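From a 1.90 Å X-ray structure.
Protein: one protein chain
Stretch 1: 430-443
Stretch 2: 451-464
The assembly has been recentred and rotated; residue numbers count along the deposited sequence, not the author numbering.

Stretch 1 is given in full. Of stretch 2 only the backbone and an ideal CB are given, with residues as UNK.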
# COMPACT_ATOMS: atom_id res chain seq x y z
N ASP A 430 18.88 -9.96 -18.39
CA ASP A 430 19.38 -9.97 -17.06
C ASP A 430 18.24 -9.83 -16.06
O ASP A 430 17.62 -8.72 -15.91
CB ASP A 430 20.38 -8.84 -16.88
CG ASP A 430 21.11 -8.93 -15.55
OD1 ASP A 430 20.80 -8.16 -14.63
OD2 ASP A 430 21.96 -9.80 -15.42
N PHE A 431 17.97 -10.93 -15.35
CA PHE A 431 16.91 -10.97 -14.37
C PHE A 431 17.05 -9.86 -13.34
O PHE A 431 16.08 -9.19 -13.00
CB PHE A 431 16.87 -12.32 -13.65
CG PHE A 431 15.74 -12.44 -12.65
CD1 PHE A 431 15.87 -11.91 -11.36
CD2 PHE A 431 14.56 -13.08 -13.00
CE1 PHE A 431 14.82 -11.97 -10.44
CE2 PHE A 431 13.50 -13.16 -12.06
CZ PHE A 431 13.65 -12.61 -10.77
N THR A 432 18.27 -9.64 -12.87
CA THR A 432 18.51 -8.68 -11.80
C THR A 432 18.16 -7.27 -12.29
O THR A 432 17.54 -6.47 -11.58
CB THR A 432 19.97 -8.71 -11.31
OG1 THR A 432 20.28 -10.02 -10.79
CG2 THR A 432 20.19 -7.68 -10.18
N THR A 433 18.59 -6.96 -13.50
CA THR A 433 18.39 -5.57 -14.00
C THR A 433 16.88 -5.33 -14.10
O THR A 433 16.39 -4.28 -13.73
CB THR A 433 19.07 -5.39 -15.35
OG1 THR A 433 20.44 -5.71 -15.19
CG2 THR A 433 18.94 -3.90 -15.92
N ASN A 434 16.14 -6.32 -14.63
CA ASN A 434 14.70 -6.27 -14.74
C ASN A 434 14.02 -6.14 -13.38
O ASN A 434 13.15 -5.29 -13.20
CB ASN A 434 14.14 -7.51 -15.41
CG ASN A 434 14.37 -7.54 -16.93
OD1 ASN A 434 14.41 -6.50 -17.62
ND2 ASN A 434 14.51 -8.74 -17.46
N GLU A 435 14.35 -7.01 -12.42
CA GLU A 435 13.71 -6.95 -11.08
C GLU A 435 13.94 -5.58 -10.44
O GLU A 435 13.01 -4.97 -9.90
CB GLU A 435 14.27 -8.05 -10.17
CG GLU A 435 13.40 -8.34 -9.00
CD GLU A 435 12.31 -9.37 -9.30
OE1 GLU A 435 11.89 -9.52 -10.47
OE2 GLU A 435 11.88 -10.05 -8.35
N LEU A 436 15.17 -5.07 -10.50
CA LEU A 436 15.46 -3.75 -9.93
C LEU A 436 14.77 -2.61 -10.66
O LEU A 436 14.36 -1.63 -10.03
CB LEU A 436 16.96 -3.52 -9.81
CG LEU A 436 17.75 -4.49 -8.90
CD1 LEU A 436 19.26 -4.31 -9.06
CD2 LEU A 436 17.31 -4.41 -7.38
N ALA A 437 14.66 -2.72 -11.97
CA ALA A 437 13.94 -1.74 -12.77
C ALA A 437 12.45 -1.69 -12.36
O ALA A 437 11.85 -0.60 -12.33
CB ALA A 437 14.10 -2.04 -14.29
N ILE A 438 11.87 -2.84 -12.02
CA ILE A 438 10.45 -2.93 -11.65
C ILE A 438 10.32 -2.33 -10.25
O ILE A 438 9.46 -1.47 -10.02
CB ILE A 438 9.91 -4.38 -11.69
CG1 ILE A 438 9.82 -4.92 -13.14
CG2 ILE A 438 8.49 -4.47 -11.01
CD1 ILE A 438 9.70 -6.52 -13.17
N LEU A 439 11.21 -2.71 -9.34
CA LEU A 439 11.21 -2.12 -7.99
C LEU A 439 11.33 -0.62 -8.05
O LEU A 439 10.60 0.10 -7.40
CB LEU A 439 12.33 -2.70 -7.10
CG LEU A 439 12.65 -2.00 -5.74
CD1 LEU A 439 11.58 -2.26 -4.77
CD2 LEU A 439 14.03 -2.49 -5.20
N HIS A 440 12.28 -0.13 -8.85
CA HIS A 440 12.56 1.30 -8.85
C HIS A 440 11.44 2.09 -9.53
O HIS A 440 11.23 3.22 -9.20
CB HIS A 440 13.93 1.60 -9.47
CG HIS A 440 15.09 1.14 -8.63
ND1 HIS A 440 16.33 0.84 -9.17
CD2 HIS A 440 15.19 0.89 -7.30
CE1 HIS A 440 17.13 0.44 -8.20
NE2 HIS A 440 16.47 0.48 -7.06
N GLU A 441 10.70 1.45 -10.45
CA GLU A 441 9.51 2.07 -11.01
C GLU A 441 8.37 2.11 -9.99
O GLU A 441 7.66 3.08 -9.89
CB GLU A 441 9.08 1.34 -12.29
CG GLU A 441 8.31 2.26 -13.27
CD GLU A 441 9.08 3.46 -13.71
OE1 GLU A 441 10.30 3.33 -13.93
OE2 GLU A 441 8.47 4.53 -13.77
N LYS A 442 8.16 1.02 -9.25
CA LYS A 442 7.23 1.03 -8.10
C LYS A 442 7.63 2.08 -7.05
O LYS A 442 6.77 2.73 -6.49
CB LYS A 442 7.14 -0.35 -7.47
CG LYS A 442 6.33 -1.33 -8.31
CD LYS A 442 5.89 -2.61 -7.55
CE LYS A 442 4.72 -2.28 -6.60
NZ LYS A 442 4.20 -3.54 -5.91
N ASP A 443 8.93 2.23 -6.82
CA ASP A 443 9.43 3.19 -5.83
C ASP A 443 9.04 4.61 -6.19
O ASP A 443 8.78 5.42 -5.32
CB ASP A 443 10.98 3.15 -5.76
CG ASP A 443 11.51 1.97 -4.98
OD1 ASP A 443 10.70 1.27 -4.30
OD2 ASP A 443 12.74 1.73 -5.09
N UNK A 451 3.61 0.06 -0.92
CA UNK A 451 4.19 -1.08 -1.61
C UNK A 451 5.62 -1.53 -1.20
O UNK A 451 5.95 -2.74 -1.27
CB UNK A 451 4.20 -0.75 -3.10
N UNK A 452 6.47 -0.57 -0.84
CA UNK A 452 7.89 -0.88 -0.81
C UNK A 452 8.29 -1.99 0.17
O UNK A 452 9.13 -2.85 -0.16
CB UNK A 452 8.67 0.39 -0.46
N UNK A 453 7.69 -2.02 1.34
CA UNK A 453 8.06 -3.09 2.30
C UNK A 453 7.72 -4.42 1.66
O UNK A 453 8.50 -5.37 1.73
CB UNK A 453 7.34 -2.93 3.64
N UNK A 454 6.53 -4.49 1.04
CA UNK A 454 6.10 -5.75 0.41
C UNK A 454 7.04 -6.14 -0.76
O UNK A 454 7.48 -7.30 -0.89
CB UNK A 454 4.66 -5.62 -0.09
N UNK A 455 7.37 -5.16 -1.58
CA UNK A 455 8.30 -5.35 -2.71
C UNK A 455 9.67 -5.90 -2.25
O UNK A 455 10.21 -6.79 -2.92
CB UNK A 455 8.50 -4.02 -3.45
N UNK A 456 10.18 -5.39 -1.11
CA UNK A 456 11.45 -5.85 -0.55
C UNK A 456 11.37 -7.26 -0.01
O UNK A 456 12.35 -8.02 -0.12
CB UNK A 456 11.91 -4.90 0.56
N UNK A 457 10.23 -7.64 0.56
CA UNK A 457 10.04 -9.02 1.02
C UNK A 457 9.94 -10.00 -0.16
O UNK A 457 10.40 -11.12 -0.07
CB UNK A 457 8.78 -9.12 1.89
N UNK A 458 9.36 -9.54 -1.26
CA UNK A 458 8.87 -10.43 -2.30
C UNK A 458 9.81 -10.55 -3.47
O UNK A 458 10.05 -11.65 -3.95
CB UNK A 458 7.50 -9.95 -2.80
N UNK A 459 10.36 -9.42 -3.91
CA UNK A 459 11.25 -9.43 -5.06
C UNK A 459 12.60 -10.01 -4.64
O UNK A 459 13.01 -9.95 -3.48
CB UNK A 459 11.41 -8.02 -5.64
N UNK A 460 13.25 -10.63 -5.62
CA UNK A 460 14.48 -11.37 -5.40
C UNK A 460 15.59 -10.89 -6.35
O UNK A 460 15.32 -10.38 -7.45
CB UNK A 460 14.23 -12.87 -5.58
N UNK A 461 16.84 -11.10 -5.96
CA UNK A 461 17.93 -10.52 -6.72
C UNK A 461 18.10 -11.30 -8.03
O UNK A 461 18.47 -10.73 -9.06
CB UNK A 461 19.22 -10.53 -5.90
N UNK A 462 17.87 -12.62 -7.95
CA UNK A 462 17.92 -13.52 -9.07
C UNK A 462 16.71 -14.46 -8.98
O UNK A 462 16.05 -14.53 -7.94
CB UNK A 462 19.24 -14.30 -9.09
N UNK A 463 16.40 -15.15 -10.09
CA UNK A 463 15.26 -16.04 -10.13
C UNK A 463 15.51 -17.09 -9.09
O UNK A 463 16.52 -17.73 -9.11
CB UNK A 463 15.05 -16.65 -11.52
N UNK A 464 14.56 -17.27 -8.19
CA UNK A 464 14.71 -18.24 -7.12
C UNK A 464 15.68 -17.84 -6.03
O UNK A 464 15.98 -18.67 -5.18
CB UNK A 464 15.16 -19.58 -7.71

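Helix 431-443 runs almost antiparallel, at 170°, to helix 452-458, with axes 10.5 Å apart at closest approach; beyond 458 the second stretch leaves the helix and continues as loop, 460 to 463 running past Phe-431 and Thr-432.

Position 451 points its CB toward stretch 1, 3.8 Å from Lys-442 CE. The lysine amine lies a little farther on, so an acceptor suits, short (Asp, Asn) or on a longer chain (Glu, Gln). The residue is Gln-451, whose OE1 accepts from Lys-442 NZ at 2.8 Å.

At 452 the CB points sideways, 4.4 Å from Asp-443 OD1. A carboxylate at that range asks for a donor, either a short polar group or a longer cation. Arg-452 extends past the acid and turns its guanidinium edge to it: NE donates to Asp-443 OD1 at 2.7 Å and NH2 to Asp-443 OD2 at 2.9 Å, a two-pronged salt bridge. Its NH2 also lies 3.7 Å from Leu-439 CD2.

Positions 453 and 454 find nothing of stretch 1 near their CB atoms, so this contact sets no rule for them. They are Trp-453 and Trp-454, and neither touches it.

Position 455 points toward stretch 1, its CB 3.8 Å from Leu-439 CD1 and 5.0 Å from Lys-442 NZ. A small apolar residue could pack on the leucine, but the amine favours a short acid. Asp-455 reaches it, Lys-442 NZ donating to Asp-455 OD1 at 2.7 Å in a salt bridge. A water donates to both Asp-455 OD2 (2.9 Å) and Asp-443 OD1 (2.7 Å), linking the two acids.

Positions 456 and 457 are free of close contacts and little can be predicted; they hold Leu-456 and Arg-457. Position 458 is similarly open at CB, yet a long chain could turn back. Arg-458 does: its NH2 donates to Asp-455 OD1 at 2.9 Å. This leaves Arg-458 NH2 4.1 Å from Lys-442 NZ, two like charges around one shared carboxylate oxygen.

Position 459, the first to leave helical angles, points toward stretch 1 beside Glu-435, Ile-438 and Leu-439. A long apolar chain such as Met suits best; Leu or Ile could fill part of the space. The residue is Met-459, present as selenomethionine: SE lies 3.8 Å from Leu-439 CB, and CE 3.5 Å from Ile-438 CG2. It has the largest covered area of the contact.

At 460 the backbone is extended and its N donates to Glu-435 OE2 at 3.1 Å, a bond that any residue except proline could make; a small or beta-branched residue suits. Thr-460 OG1 donates to the backbone O of 462 at 2.8 Å.

At 461 CB points away, but a long apolar chain can curl back. Leu-461 brings CD1 to 3.9 Å from Thr-432 CG2, while its O accepts from Thr-432 OG1 at 2.6 Å.

Position 462 also points away and tolerates many residues; Thr-462 CG2 lies 3.8 Å from Thr-432 OG1.

Position 463 sets its CB over a face of Phe-431, where any aliphatic stem would serve. Lys-463 CB makes a CH-pi contact, 4.2 Å from the centroid of the Phe-431 ring.

At 464 a positive phi favours glycine, and Gly-464 it is.

Stretch 2 (451-464) QRWWDLRRMTLTKG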
# COMPACT_ATOMS: atom_id res chain seq x y z
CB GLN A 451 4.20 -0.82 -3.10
CG GLN A 451 2.82 -0.54 -3.72
CD GLN A 451 1.89 -1.71 -3.60
OE1 GLN A 451 2.15 -2.80 -4.11
NE2 GLN A 451 0.78 -1.50 -2.88
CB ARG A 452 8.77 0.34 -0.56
CG ARG A 452 10.25 -0.01 -0.85
CD ARG A 452 11.15 1.23 -0.95
NE ARG A 452 12.14 1.02 -1.99
CZ ARG A 452 13.39 0.61 -1.84
NH1 ARG A 452 13.94 0.46 -0.64
NH2 ARG A 452 14.12 0.44 -2.93
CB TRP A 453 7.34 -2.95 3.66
CG TRP A 453 7.59 -4.15 4.61
CD1 TRP A 453 6.67 -4.95 5.13
CD2 TRP A 453 8.87 -4.65 5.06
NE1 TRP A 453 7.25 -5.95 5.89
CE2 TRP A 453 8.61 -5.77 5.88
CE3 TRP A 453 10.19 -4.24 4.87
CZ2 TRP A 453 9.61 -6.48 6.48
CZ3 TRP A 453 11.19 -4.96 5.46
CH2 TRP A 453 10.89 -6.06 6.27
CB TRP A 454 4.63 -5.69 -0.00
CG TRP A 454 3.68 -5.35 1.13
CD1 TRP A 454 2.61 -4.52 1.09
CD2 TRP A 454 3.67 -5.94 2.44
NE1 TRP A 454 1.95 -4.52 2.31
CE2 TRP A 454 2.59 -5.38 3.14
CE3 TRP A 454 4.47 -6.88 3.08
CZ2 TRP A 454 2.31 -5.73 4.45
CZ3 TRP A 454 4.19 -7.20 4.41
CH2 TRP A 454 3.12 -6.63 5.06
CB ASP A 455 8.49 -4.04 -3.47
CG ASP A 455 7.20 -3.56 -4.15
OD1 ASP A 455 6.27 -4.36 -4.35
OD2 ASP A 455 7.11 -2.36 -4.48
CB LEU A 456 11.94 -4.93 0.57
CG LEU A 456 12.33 -3.52 0.09
CD1 LEU A 456 12.45 -2.61 1.37
CD2 LEU A 456 13.66 -3.53 -0.71
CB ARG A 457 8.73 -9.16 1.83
CG ARG A 457 8.74 -8.54 3.22
CD ARG A 457 9.37 -9.37 4.30
NE ARG A 457 8.99 -10.80 4.28
CZ ARG A 457 7.85 -11.31 4.70
NH1 ARG A 457 6.91 -10.56 5.19
NH2 ARG A 457 7.65 -12.61 4.63
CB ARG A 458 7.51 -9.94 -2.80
CG ARG A 458 6.72 -10.90 -3.71
CD ARG A 458 5.53 -10.19 -4.38
NE ARG A 458 5.98 -9.09 -5.19
CZ ARG A 458 5.91 -7.79 -4.87
NH1 ARG A 458 5.33 -7.34 -3.74
NH2 ARG A 458 6.45 -6.91 -5.69
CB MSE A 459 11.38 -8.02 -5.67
CG MSE A 459 10.03 -7.46 -6.07
SE MSE A 459 10.12 -5.78 -6.97
CE MSE A 459 10.37 -6.43 -8.75
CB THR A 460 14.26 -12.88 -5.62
OG1 THR A 460 13.80 -13.13 -6.96
CG2 THR A 460 13.22 -13.48 -4.61
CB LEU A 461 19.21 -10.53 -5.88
CG LEU A 461 20.40 -9.75 -6.42
CD1 LEU A 461 20.07 -8.21 -6.29
CD2 LEU A 461 21.68 -10.20 -5.66
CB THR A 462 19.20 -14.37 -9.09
OG1 THR A 462 19.34 -15.05 -7.85
CG2 THR A 462 20.43 -13.51 -9.32
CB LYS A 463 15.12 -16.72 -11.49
CG LYS A 463 13.82 -17.56 -11.61
CD LYS A 463 13.62 -18.00 -13.04
CE LYS A 463 12.44 -18.95 -13.16
NZ LYS A 463 12.78 -20.31 -12.71
O HOH W 1 16.93 -0.10 -4.37
O HOH W 2 8.26 0.25 -3.92
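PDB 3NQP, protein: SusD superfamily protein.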